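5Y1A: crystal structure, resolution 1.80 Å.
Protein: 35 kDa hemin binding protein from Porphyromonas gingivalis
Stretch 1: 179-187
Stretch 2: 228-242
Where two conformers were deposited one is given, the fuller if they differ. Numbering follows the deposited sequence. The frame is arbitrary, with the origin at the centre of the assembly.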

# COMPACT_ATOMS: atom_id res chain seq x y z
N MET A 179 -15.50 -5.54 -7.39
CA MET A 179 -14.69 -4.35 -7.18
C MET A 179 -13.24 -4.76 -6.94
O MET A 179 -12.96 -5.85 -6.46
CB MET A 179 -15.21 -3.62 -5.94
CG MET A 179 -16.72 -3.37 -5.91
SD MET A 179 -17.34 -2.42 -7.35
CE MET A 179 -16.64 -0.87 -6.97
N LEU A 180 -12.32 -3.87 -7.30
CA LEU A 180 -10.93 -4.04 -6.87
C LEU A 180 -10.47 -2.84 -6.04
O LEU A 180 -10.67 -1.66 -6.43
CB LEU A 180 -10.01 -4.28 -8.07
CG LEU A 180 -8.60 -4.63 -7.60
CD1 LEU A 180 -8.19 -5.99 -8.05
CD2 LEU A 180 -7.60 -3.54 -8.04
N THR A 181 -9.90 -3.13 -4.87
CA THR A 181 -9.29 -2.11 -4.03
C THR A 181 -7.80 -2.43 -3.89
O THR A 181 -7.42 -3.60 -3.74
CB THR A 181 -9.99 -2.03 -2.65
OG1 THR A 181 -11.33 -1.54 -2.85
CG2 THR A 181 -9.27 -1.08 -1.71
N ALA A 182 -6.96 -1.40 -3.95
CA ALA A 182 -5.53 -1.61 -3.69
C ALA A 182 -5.04 -0.56 -2.69
O ALA A 182 -5.40 0.65 -2.77
CB ALA A 182 -4.72 -1.55 -4.99
N TYR A 183 -4.21 -1.03 -1.77
CA TYR A 183 -3.59 -0.20 -0.76
C TYR A 183 -2.07 -0.18 -0.95
O TYR A 183 -1.45 -1.19 -1.33
CB TYR A 183 -3.83 -0.76 0.67
CG TYR A 183 -5.26 -0.87 1.13
CD1 TYR A 183 -6.27 -0.01 0.65
CD2 TYR A 183 -5.61 -1.81 2.12
CE1 TYR A 183 -7.60 -0.12 1.14
CE2 TYR A 183 -6.90 -1.92 2.60
CZ TYR A 183 -7.90 -1.09 2.11
OH TYR A 183 -9.19 -1.22 2.59
N VAL A 184 -1.48 0.99 -0.67
CA VAL A 184 -0.04 1.05 -0.39
C VAL A 184 0.12 0.99 1.14
O VAL A 184 -0.44 1.82 1.86
CB VAL A 184 0.63 2.31 -0.96
CG1 VAL A 184 2.17 2.21 -0.74
CG2 VAL A 184 0.32 2.45 -2.49
N LEU A 185 0.89 0.01 1.60
CA LEU A 185 1.07 -0.32 3.03
C LEU A 185 2.49 0.03 3.42
O LEU A 185 3.40 -0.29 2.68
CB LEU A 185 0.81 -1.82 3.27
CG LEU A 185 -0.60 -2.28 2.84
CD1 LEU A 185 -0.73 -3.80 3.00
CD2 LEU A 185 -1.66 -1.55 3.67
N LYS A 186 2.66 0.69 4.56
CA LYS A 186 3.99 1.11 5.04
C LYS A 186 4.35 0.32 6.29
O LYS A 186 3.57 0.30 7.26
CB LYS A 186 3.99 2.61 5.34
CG LYS A 186 5.35 3.18 5.77
CD LYS A 186 6.34 3.18 4.61
CE LYS A 186 7.75 3.65 5.02
NZ LYS A 186 8.52 2.59 5.71
N ASN A 187 5.51 -0.34 6.26
CA ASN A 187 6.04 -1.11 7.41
C ASN A 187 7.15 -0.35 8.09
O ASN A 187 7.67 0.62 7.52
CB ASN A 187 6.54 -2.47 6.95
CG ASN A 187 5.46 -3.27 6.25
OD1 ASN A 187 4.32 -3.36 6.74
ND2 ASN A 187 5.79 -3.84 5.09
N SER A 228 -11.28 -13.08 -17.15
CA SER A 228 -10.02 -12.38 -16.86
C SER A 228 -10.27 -10.88 -16.70
O SER A 228 -11.27 -10.36 -17.18
CB SER A 228 -8.99 -12.61 -17.98
OG SER A 228 -9.46 -12.09 -19.21
N PHE A 229 -9.33 -10.22 -16.03
CA PHE A 229 -9.33 -8.75 -15.89
C PHE A 229 -7.91 -8.22 -15.74
O PHE A 229 -7.00 -8.94 -15.32
CB PHE A 229 -10.17 -8.30 -14.69
CG PHE A 229 -9.60 -8.76 -13.35
CD1 PHE A 229 -8.63 -8.00 -12.69
CD2 PHE A 229 -10.05 -9.95 -12.75
CE1 PHE A 229 -8.11 -8.40 -11.44
CE2 PHE A 229 -9.56 -10.37 -11.52
CZ PHE A 229 -8.56 -9.59 -10.87
N THR A 230 -7.74 -6.94 -16.06
CA THR A 230 -6.47 -6.23 -15.90
C THR A 230 -6.78 -4.80 -15.49
O THR A 230 -7.61 -4.15 -16.13
CB THR A 230 -5.64 -6.19 -17.21
OG1 THR A 230 -5.37 -7.52 -17.67
CG2 THR A 230 -4.30 -5.48 -16.98
N ILE A 231 -6.14 -4.33 -14.42
CA ILE A 231 -6.21 -2.93 -14.00
C ILE A 231 -4.77 -2.47 -13.81
O ILE A 231 -4.00 -3.18 -13.17
CB ILE A 231 -7.00 -2.75 -12.65
CG1 ILE A 231 -8.51 -2.92 -12.92
CG2 ILE A 231 -6.69 -1.38 -11.99
CD1 ILE A 231 -9.44 -2.41 -11.82
N LYS A 232 -4.41 -1.31 -14.35
CA LYS A 232 -3.07 -0.76 -14.16
C LYS A 232 -3.17 0.59 -13.47
O LYS A 232 -3.98 1.45 -13.85
CB LYS A 232 -2.30 -0.63 -15.50
CG LYS A 232 -0.86 -0.10 -15.31
CD LYS A 232 -0.05 -0.06 -16.63
CE LYS A 232 1.43 0.16 -16.36
NZ LYS A 232 2.12 0.80 -17.54
N LYS A 233 -2.34 0.80 -12.45
CA LYS A 233 -2.28 2.10 -11.77
C LYS A 233 -0.86 2.67 -11.88
O LYS A 233 0.12 1.93 -11.92
CB LYS A 233 -2.63 1.95 -10.28
CG LYS A 233 -4.06 1.45 -10.02
CD LYS A 233 -5.06 2.57 -10.23
CE LYS A 233 -6.50 2.10 -9.82
NZ LYS A 233 -7.43 3.26 -10.00
N GLU A 234 -0.77 3.99 -11.92
CA GLU A 234 0.52 4.68 -11.95
C GLU A 234 0.43 5.85 -10.99
O GLU A 234 -0.30 6.83 -11.27
CB GLU A 234 0.83 5.13 -13.39
CG GLU A 234 2.08 5.97 -13.53
CD GLU A 234 2.31 6.47 -14.95
OE1 GLU A 234 2.11 7.68 -15.20
OE2 GLU A 234 2.68 5.65 -15.81
N PHE A 235 1.17 5.77 -9.87
CA PHE A 235 1.00 6.66 -8.71
C PHE A 235 2.33 7.12 -8.10
O PHE A 235 3.26 6.33 -7.97
CB PHE A 235 0.17 5.93 -7.62
CG PHE A 235 0.76 4.58 -7.20
CD1 PHE A 235 1.55 4.46 -6.05
CD2 PHE A 235 0.53 3.43 -7.98
CE1 PHE A 235 2.13 3.23 -5.69
CE2 PHE A 235 1.10 2.18 -7.62
CZ PHE A 235 1.89 2.08 -6.48
N LYS A 236 2.39 8.39 -7.72
CA LYS A 236 3.49 8.95 -6.92
C LYS A 236 3.22 8.70 -5.43
O LYS A 236 2.14 9.00 -4.94
CB LYS A 236 3.56 10.46 -7.17
CG LYS A 236 4.52 11.25 -6.27
CD LYS A 236 4.62 12.73 -6.71
CE LYS A 236 4.44 12.90 -8.23
NZ LYS A 236 4.94 14.20 -8.83
N LEU A 237 4.21 8.18 -4.70
CA LEU A 237 4.01 7.96 -3.25
C LEU A 237 3.65 9.29 -2.57
O LEU A 237 4.27 10.32 -2.85
CB LEU A 237 5.23 7.34 -2.58
CG LEU A 237 5.64 5.94 -3.07
CD1 LEU A 237 6.78 5.41 -2.20
CD2 LEU A 237 4.47 4.95 -3.01
N ASP A 238 2.61 9.25 -1.74
CA ASP A 238 2.05 10.42 -1.05
C ASP A 238 2.92 10.86 0.14
O ASP A 238 2.48 10.83 1.29
CB ASP A 238 0.64 10.08 -0.55
CG ASP A 238 -0.46 10.27 -1.61
OD1 ASP A 238 -0.17 10.79 -2.73
OD2 ASP A 238 -1.64 9.92 -1.30
N GLY A 239 4.16 11.26 -0.10
CA GLY A 239 4.94 11.90 0.96
C GLY A 239 5.44 10.97 2.05
O GLY A 239 5.51 11.34 3.22
N PHE A 240 5.76 9.75 1.65
CA PHE A 240 6.46 8.84 2.52
C PHE A 240 7.48 8.11 1.70
O PHE A 240 7.39 8.06 0.46
CB PHE A 240 5.50 7.86 3.23
CG PHE A 240 4.60 7.08 2.30
CD1 PHE A 240 4.93 5.81 1.87
CD2 PHE A 240 3.38 7.63 1.89
CE1 PHE A 240 4.06 5.08 1.02
CE2 PHE A 240 2.51 6.91 1.07
CZ PHE A 240 2.85 5.66 0.62
N GLU A 241 8.44 7.51 2.40
CA GLU A 241 9.56 6.85 1.74
C GLU A 241 9.15 5.50 1.21
O GLU A 241 8.32 4.84 1.82
CB GLU A 241 10.73 6.70 2.70
CG GLU A 241 11.33 8.05 3.15
CD GLU A 241 12.66 7.89 3.88
OE1 GLU A 241 13.63 8.59 3.48
OE2 GLU A 241 12.74 7.08 4.84
N ILE A 242 9.78 5.07 0.12
CA ILE A 242 9.45 3.76 -0.47
C ILE A 242 9.96 2.55 0.35
O ILE A 242 9.40 1.46 0.25
CB ILE A 242 9.96 3.65 -1.93
CG1 ILE A 242 9.34 2.44 -2.62
CG2 ILE A 242 11.52 3.62 -1.98
CD1 ILE A 242 9.37 2.52 -4.15
O HOH W 1 10.83 4.89 6.09

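The strand of residues 179-186 and the strand that runs from Ser 228 through the first part of stretch 2 run in broadly the same direction, their axes inclined by 35° and no closer than 10.1 Å. This spacing is too wide for backbone pairing, and no direct hydrogen bond links the two stretches. They meet instead mainly through side chains, burying 380 Å² in total, with Leu 180, Val 184 and Lys 186 supplying nearly all of the contact from the first strand.

Along the strand part of the second stretch, from Phe 229 to Phe 235, alternate residues face the first, as expected of an extended chain. Phe 229 opens the contact, its CE1 lying 4.2 Å from CD1 of Leu 180. Thr 230 is out of reach, and Ile 231 then places CD1 4.2 Å from CB of Leu 180, so that one leucine packs against two successive inward-facing side chains. Lys 233 also directs its CA-to-CB bond toward the first strand but makes no close contact there; its NZ is hydrogen-bonded elsewhere in the structure.

Val 184 is the next apolar centre. Its CG2 lies 3.8 Å from CE1 of Phe 235, while its CG1 is 4.2 Å from CD2 of Leu 237, whose CA-to-CB bond points sideways but whose end comes nearer. The ring of Phe 240 returns to the valine, presenting its edge to CG1 of Val 184 with CZ 3.8 Å away, and its CD1 lies 4.1 Å from CD of Lys 186, whose aliphatic portion thus extends the apolar packing.

At Glu 241 the contact becomes more polar. CE of Lys 186 approaches the backbone O of Glu 241 at 3.5 Å, and a water bridges the side chains, donating to OE2 of Glu 241 (3.2 Å from the water O) and weakly accepting from NZ of Lys 186 (3.3 Å from the same O).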